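One contact in two related proteins. Structure 1 is superoxide dismutase [Mn/Fe] from Aeropyrum pernix, which catalyses the dismutation of superoxide to dioxygen and hydrogen peroxide, working as a cambialistic enzyme with manganese or iron at its metal site: PDB 3AK2 (chain A, 1.35 Å), residues Asn85-Gly90 and Val189-Asp194. Structure 2 is superoxide dismutase from Acidilobus saccharovorans: PDB 4FFK (chain B, 1.76 Å), residues Asn98-Gly103 and Leu202-Asp207. One frame, after least-squares fit of the local backbone (RMSD 0.81 Å); residues are numbered along the deposited sequences.

Structure 1 (3AK2).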
loop_
_atom_site.group_PDB
_atom_site.type_symbol
_atom_site.label_atom_id
_atom_site.label_comp_id
_atom_site.label_asym_id
_atom_site.label_seq_id
_atom_site.Cartn_x
_atom_site.Cartn_y
_atom_site.Cartn_z
ATOM N N ASN A 85 20.171 -0.422 -18.311
ATOM C CA ASN A 85 20.055 1.030 -18.129
ATOM C C ASN A 85 21.372 1.651 -17.667
ATOM O O ASN A 85 21.502 2.876 -17.648
ATOM C CB ASN A 85 19.002 1.372 -17.069
ATOM C CG ASN A 85 17.584 1.524 -17.621
ATOM O OD1 ASN A 85 16.654 1.706 -16.836
ATOM N ND2 ASN A 85 17.409 1.477 -18.941
ATOM N N MET A 86 22.327 0.815 -17.260
ATOM C CA MET A 86 23.638 1.288 -16.822
ATOM C C MET A 86 24.729 0.720 -17.719
ATOM O O MET A 86 24.507 -0.250 -18.443
ATOM C CB MET A 86 23.901 0.911 -15.362
ATOM C CG MET A 86 22.902 1.523 -14.392
ATOM S SD MET A 86 23.203 1.153 -12.654
ATOM C CE MET A 86 22.882 -0.615 -12.598
ATOM N N ALA A 87 25.900 1.347 -17.674
ATOM C CA ALA A 87 27.058 0.899 -18.439
ATOM C C ALA A 87 28.311 1.427 -17.760
ATOM O O ALA A 87 28.242 2.431 -17.046
ATOM C CB ALA A 87 26.976 1.403 -19.882
ATOM N N PRO A 88 29.463 0.756 -17.973
ATOM C CA PRO A 88 30.711 1.245 -17.392
ATOM C C PRO A 88 30.945 2.708 -17.769
ATOM O O PRO A 88 30.632 3.100 -18.899
ATOM C CB PRO A 88 31.773 0.348 -18.038
ATOM C CG PRO A 88 31.053 -0.904 -18.367
ATOM C CD PRO A 88 29.667 -0.477 -18.756
ATOM N N PRO A 89 31.474 3.515 -16.829
ATOM C CA PRO A 89 31.700 4.943 -17.092
ATOM C C PRO A 89 32.430 5.158 -18.421
ATOM O O PRO A 89 33.412 4.470 -18.705
ATOM C CB PRO A 89 32.576 5.388 -15.920
ATOM C CG PRO A 89 32.305 4.408 -14.833
ATOM C CD PRO A 89 31.900 3.119 -15.472
ATOM N N GLY A 90 31.942 6.096 -19.229
ATOM C CA GLY A 90 32.432 6.273 -20.600
ATOM C C GLY A 90 31.305 6.018 -21.583
ATOM O O GLY A 90 30.738 6.960 -22.143
ATOM N N VAL A 189 26.811 6.506 -14.595
ATOM C CA VAL A 189 26.760 5.190 -15.239
ATOM C C VAL A 189 25.493 4.944 -16.076
ATOM O O VAL A 189 25.280 3.839 -16.567
ATOM C CB VAL A 189 26.977 4.017 -14.227
ATOM C CG1 VAL A 189 28.357 4.102 -13.573
ATOM C CG2 VAL A 189 25.868 3.975 -13.170
ATOM N N VAL A 190 24.666 5.973 -16.257
ATOM C CA VAL A 190 23.454 5.826 -17.070
ATOM C C VAL A 190 23.811 5.535 -18.526
ATOM O O VAL A 190 24.607 6.252 -19.137
ATOM C CB VAL A 190 22.529 7.063 -16.989
ATOM C CG1 VAL A 190 21.384 6.956 -17.997
ATOM C CG2 VAL A 190 21.983 7.220 -15.584
ATOM N N ASN A 191 23.227 4.470 -19.062
ATOM C CA ASN A 191 23.441 4.059 -20.439
ATOM C C ASN A 191 22.395 4.694 -21.351
ATOM O O ASN A 191 21.347 4.102 -21.628
ATOM C CB ASN A 191 23.387 2.531 -20.523
ATOM C CG ASN A 191 23.719 1.999 -21.901
ATOM O OD1 ASN A 191 24.055 2.751 -22.821
ATOM N ND2 ASN A 191 23.634 0.683 -22.052
ATOM N N TRP A 192 22.678 5.907 -21.819
ATOM C CA TRP A 192 21.709 6.638 -22.634
ATOM C C TRP A 192 21.403 5.952 -23.963
ATOM O O TRP A 192 20.315 6.122 -24.510
ATOM C CB TRP A 192 22.130 8.097 -22.826
ATOM C CG TRP A 192 22.006 8.884 -21.565
ATOM C CD1 TRP A 192 23.024 9.385 -20.811
ATOM C CD2 TRP A 192 20.792 9.224 -20.879
ATOM N NE1 TRP A 192 22.523 10.030 -19.707
ATOM C CE2 TRP A 192 21.155 9.947 -19.724
ATOM C CE3 TRP A 192 19.432 8.999 -21.136
ATOM C CZ2 TRP A 192 20.209 10.450 -18.824
ATOM C CZ3 TRP A 192 18.491 9.495 -20.237
ATOM C CH2 TRP A 192 18.885 10.212 -19.097
ATOM N N ASP A 193 22.349 5.163 -24.470
ATOM C CA ASP A 193 22.105 4.352 -25.661
ATOM C C ASP A 193 20.963 3.364 -25.436
ATOM O O ASP A 193 20.100 3.199 -26.293
ATOM C CB ASP A 193 23.370 3.600 -26.085
ATOM C CG ASP A 193 23.130 2.671 -27.268
ATOM O OD1 ASP A 193 22.779 3.172 -28.356
ATOM O OD2 ASP A 193 23.292 1.440 -27.107
ATOM N N ASP A 194 20.968 2.705 -24.280
ATOM C CA ASP A 194 19.906 1.768 -23.934
ATOM C C ASP A 194 18.572 2.497 -23.799
ATOM O O ASP A 194 17.556 2.040 -24.324
ATOM C CB ASP A 194 20.246 1.028 -22.641
ATOM C CG ASP A 194 19.166 0.049 -22.229
ATOM O OD1 ASP A 194 19.127 -1.073 -22.776
ATOM O OD2 ASP A 194 18.358 0.410 -21.352
#

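Structure 2 (4FFK).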
loop_
_atom_site.group_PDB
_atom_site.type_symbol
_atom_site.label_atom_id
_atom_site.label_comp_id
_atom_site.label_asym_id
_atom_site.label_seq_id
_atom_site.Cartn_x
_atom_site.Cartn_y
_atom_site.Cartn_z
ATOM N N ASN B 98 20.248 -0.254 -17.873
ATOM C CA ASN B 98 20.288 1.171 -17.930
ATOM C C ASN B 98 21.673 1.762 -17.623
ATOM O O ASN B 98 21.827 2.951 -17.652
ATOM C CB ASN B 98 19.366 1.751 -16.854
ATOM C CG ASN B 98 17.886 1.629 -17.182
ATOM O OD1 ASN B 98 17.058 1.646 -16.259
ATOM N ND2 ASN B 98 17.528 1.568 -18.474
ATOM N N MET B 99 22.607 0.930 -17.219
ATOM C CA MET B 99 23.937 1.368 -16.903
ATOM C C MET B 99 24.967 0.827 -17.920
ATOM O O MET B 99 24.728 -0.163 -18.656
ATOM C CB MET B 99 24.302 0.982 -15.502
ATOM C CG MET B 99 23.425 1.766 -14.497
ATOM S SD MET B 99 23.871 1.430 -12.843
ATOM C CE MET B 99 23.492 -0.345 -12.635
ATOM N N ALA B 100 26.083 1.524 -17.981
ATOM C CA ALA B 100 27.147 1.162 -18.917
ATOM C C ALA B 100 28.436 1.622 -18.270
ATOM O O ALA B 100 28.439 2.629 -17.549
ATOM C CB ALA B 100 26.936 1.837 -20.294
ATOM N N PRO B 101 29.536 0.887 -18.527
ATOM C CA PRO B 101 30.864 1.214 -17.993
ATOM C C PRO B 101 31.087 2.712 -17.853
ATOM O O PRO B 101 30.634 3.501 -18.735
ATOM C CB PRO B 101 31.791 0.640 -19.053
ATOM C CG PRO B 101 31.097 -0.597 -19.453
ATOM C CD PRO B 101 29.623 -0.210 -19.506
ATOM N N LYS B 102 31.763 3.094 -16.763
ATOM C CA LYS B 102 31.948 4.502 -16.398
ATOM C C LYS B 102 32.429 5.317 -17.596
ATOM O O LYS B 102 32.071 6.494 -17.755
ATOM C CB LYS B 102 32.963 4.636 -15.252
ATOM C CG LYS B 102 32.716 5.850 -14.332
ATOM C CD LYS B 102 33.382 7.165 -14.747
ATOM C CE LYS B 102 32.469 8.335 -14.365
ATOM N NZ LYS B 102 33.150 9.645 -14.165
ATOM N N GLY B 103 33.259 4.689 -18.421
ATOM C CA GLY B 103 33.645 5.290 -19.686
ATOM C C GLY B 103 32.440 5.546 -20.562
ATOM O O GLY B 103 32.066 6.708 -20.810
ATOM N N LEU B 202 26.618 6.683 -15.050
ATOM C CA LEU B 202 26.581 5.324 -15.543
ATOM C C LEU B 202 25.481 5.105 -16.540
ATOM O O LEU B 202 25.408 4.048 -17.169
ATOM C CB LEU B 202 26.373 4.383 -14.369
ATOM C CG LEU B 202 27.525 4.273 -13.378
ATOM C CD1 LEU B 202 27.232 3.185 -12.428
ATOM C CD2 LEU B 202 28.811 3.929 -14.183
ATOM N N ILE B 203 24.601 6.082 -16.690
ATOM C CA ILE B 203 23.411 5.818 -17.515
ATOM C C ILE B 203 23.798 5.496 -18.940
ATOM O O ILE B 203 24.513 6.267 -19.598
ATOM C CB ILE B 203 22.369 6.951 -17.450
ATOM C CG1 ILE B 203 21.819 7.034 -16.037
ATOM C CG2 ILE B 203 21.183 6.658 -18.388
ATOM C CD1 ILE B 203 21.237 8.359 -15.697
ATOM N N ASN B 204 23.392 4.316 -19.377
ATOM C CA ASN B 204 23.365 4.013 -20.776
ATOM C C ASN B 204 22.160 4.645 -21.469
ATOM O O ASN B 204 21.074 4.055 -21.608
ATOM C CB ASN B 204 23.472 2.527 -20.989
ATOM C CG ASN B 204 23.605 2.180 -22.447
ATOM O OD1 ASN B 204 23.909 1.068 -22.773
ATOM N ND2 ASN B 204 23.307 3.122 -23.316
ATOM N N TRP B 205 22.355 5.864 -21.946
ATOM C CA TRP B 205 21.267 6.578 -22.605
ATOM C C TRP B 205 20.800 5.967 -23.939
ATOM O O TRP B 205 19.704 6.287 -24.424
ATOM C CB TRP B 205 21.566 8.079 -22.734
ATOM C CG TRP B 205 21.418 8.795 -21.461
ATOM C CD1 TRP B 205 22.423 9.286 -20.682
ATOM C CD2 TRP B 205 20.191 9.097 -20.771
ATOM N NE1 TRP B 205 21.906 9.898 -19.571
ATOM C CE2 TRP B 205 20.540 9.790 -19.590
ATOM C CE3 TRP B 205 18.831 8.827 -21.030
ATOM C CZ2 TRP B 205 19.583 10.219 -18.652
ATOM C CZ3 TRP B 205 17.879 9.298 -20.132
ATOM C CH2 TRP B 205 18.261 9.979 -18.951
ATOM N N ASP B 206 21.619 5.107 -24.527
ATOM C CA ASP B 206 21.246 4.425 -25.767
ATOM C C ASP B 206 20.266 3.331 -25.450
ATOM O O ASP B 206 19.286 3.129 -26.197
ATOM C CB ASP B 206 22.448 3.780 -26.457
ATOM C CG ASP B 206 23.426 4.813 -27.024
ATOM O OD1 ASP B 206 22.989 5.886 -27.507
ATOM O OD2 ASP B 206 24.629 4.539 -26.948
ATOM N N ASP B 207 20.583 2.593 -24.382
ATOM C CA ASP B 207 19.672 1.601 -23.849
ATOM C C ASP B 207 18.295 2.240 -23.608
ATOM O O ASP B 207 17.295 1.697 -24.061
ATOM C CB ASP B 207 20.184 1.025 -22.553
ATOM C CG ASP B 207 19.106 0.250 -21.835
ATOM O OD1 ASP B 207 18.791 -0.861 -22.258
ATOM O OD2 ASP B 207 18.516 0.823 -20.911
#

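Structure 1 (3AK2)
Met86 and Val190 form a single beta bridge, their CA atoms 4.5 Å apart, with Ala87 N hydrogen-bonded to Val189 O and Asn191 N to Asn85 O. The bridge joins the loop after helix 62-82, in the alpha-hairpin part of the Fe/Mn superoxide dismutase fold, to the start of helix 192-205 in the C-terminal part. Asn85 ND2 reaches across to Asp194 OD2 in a hydrogen bond of 2.8 Å, amide and carboxylate planes turned 71° apart. Asp194 OD2 also forms a salt bridge with Arg198, and the amide of Asn85 hydrogen-bonds backbone atoms of strand 159-165. Val189 spreads two methyls over the loop: CG2 lies 3.9 Å from Met86 SD, and CG1 lies 4.1 Å from Pro89 CD. Val190 turns CG1 anti to its backbone N (chi1 172°), which sets this methyl 3.5 Å above the ring plane of Trp192, over its centre. The side chain of Met86 lies about 9 Å from the bound manganese ion.

Structure 2 (4FFK)
A single beta bridge couples Met99 to Ile203, CA atoms 4.5 Å apart, with Ala100 N hydrogen-bonded to Leu202 O and Asn204 N to Asn98 O. Asn98 ND2 reaches across to Asp207 OD2 in a hydrogen bond of 2.7 Å, amide and carboxylate planes turned 62° apart. Asp207 OD2 also forms a salt bridge with Arg211, and the amide of Asn98 hydrogen-bonds backbone atoms of strand 172-178. Leu202 forks over the loop: CD1 lies 3.8 Å from Met99 SD, while CD2 lies 3.9 Å from Lys102 CA and 4.3 Å from Lys102 CB. The exposed Lys102 thus meets the leucine through the base of its side chain, and its amine extends beyond the contact. In Ile203 the methyl CG2, anti to the backbone N, lies 3.3 Å above the ring plane of Trp205, over its centre. From the side chain of Met99 to the bound iron ion is about 9 Å.

What differs
The bridge and its hydrogen bonds are found in both structures, and the side chains of Asn85(A), Met86(A) and Asp194(A) keep their places in Asn98(B), Met99(B) and Asp207(B). At Pro89(A) / Lys102(B) the CB atoms coincide within the error, but ring atoms CG and CD of Pro89(A) go, and CG, CD, CE and NZ of Lys102(B) come, with no counterpart in Pro89(A). A proline ring is thus exchanged for a longer chain ending in an amine; both residues are exposed, and the touch on Val189(A) / Leu202(B) is kept. The backbone turns here as well: psi passes from 134° in Pro89(A) to -36° in Lys102(B), and their carbonyl O atoms stand 2.6 Å apart after superposition. Gly90(A) follows, its phi of 118° becoming -60° in Gly103(B), with the CA atoms 1.8 Å apart. At Val189(A) / Leu202(B), CG1 of Val189(A) and CG of Leu202(B) lie 0.9 Å apart; CG2 of Val189(A) goes and CD1 of Leu202(B) comes, while the touch on Met86(A) / Met99(B) is kept. At Val190(A) / Ile203(B) the branches match by place: CG1 of Val190(A) and CG2 of Ile203(B) lie 0.5 Å apart over the ring of Trp192(A) / Trp205(B), and CG2 of Val190(A) and CG1 of Ile203(B) are likewise 0.5 Å apart.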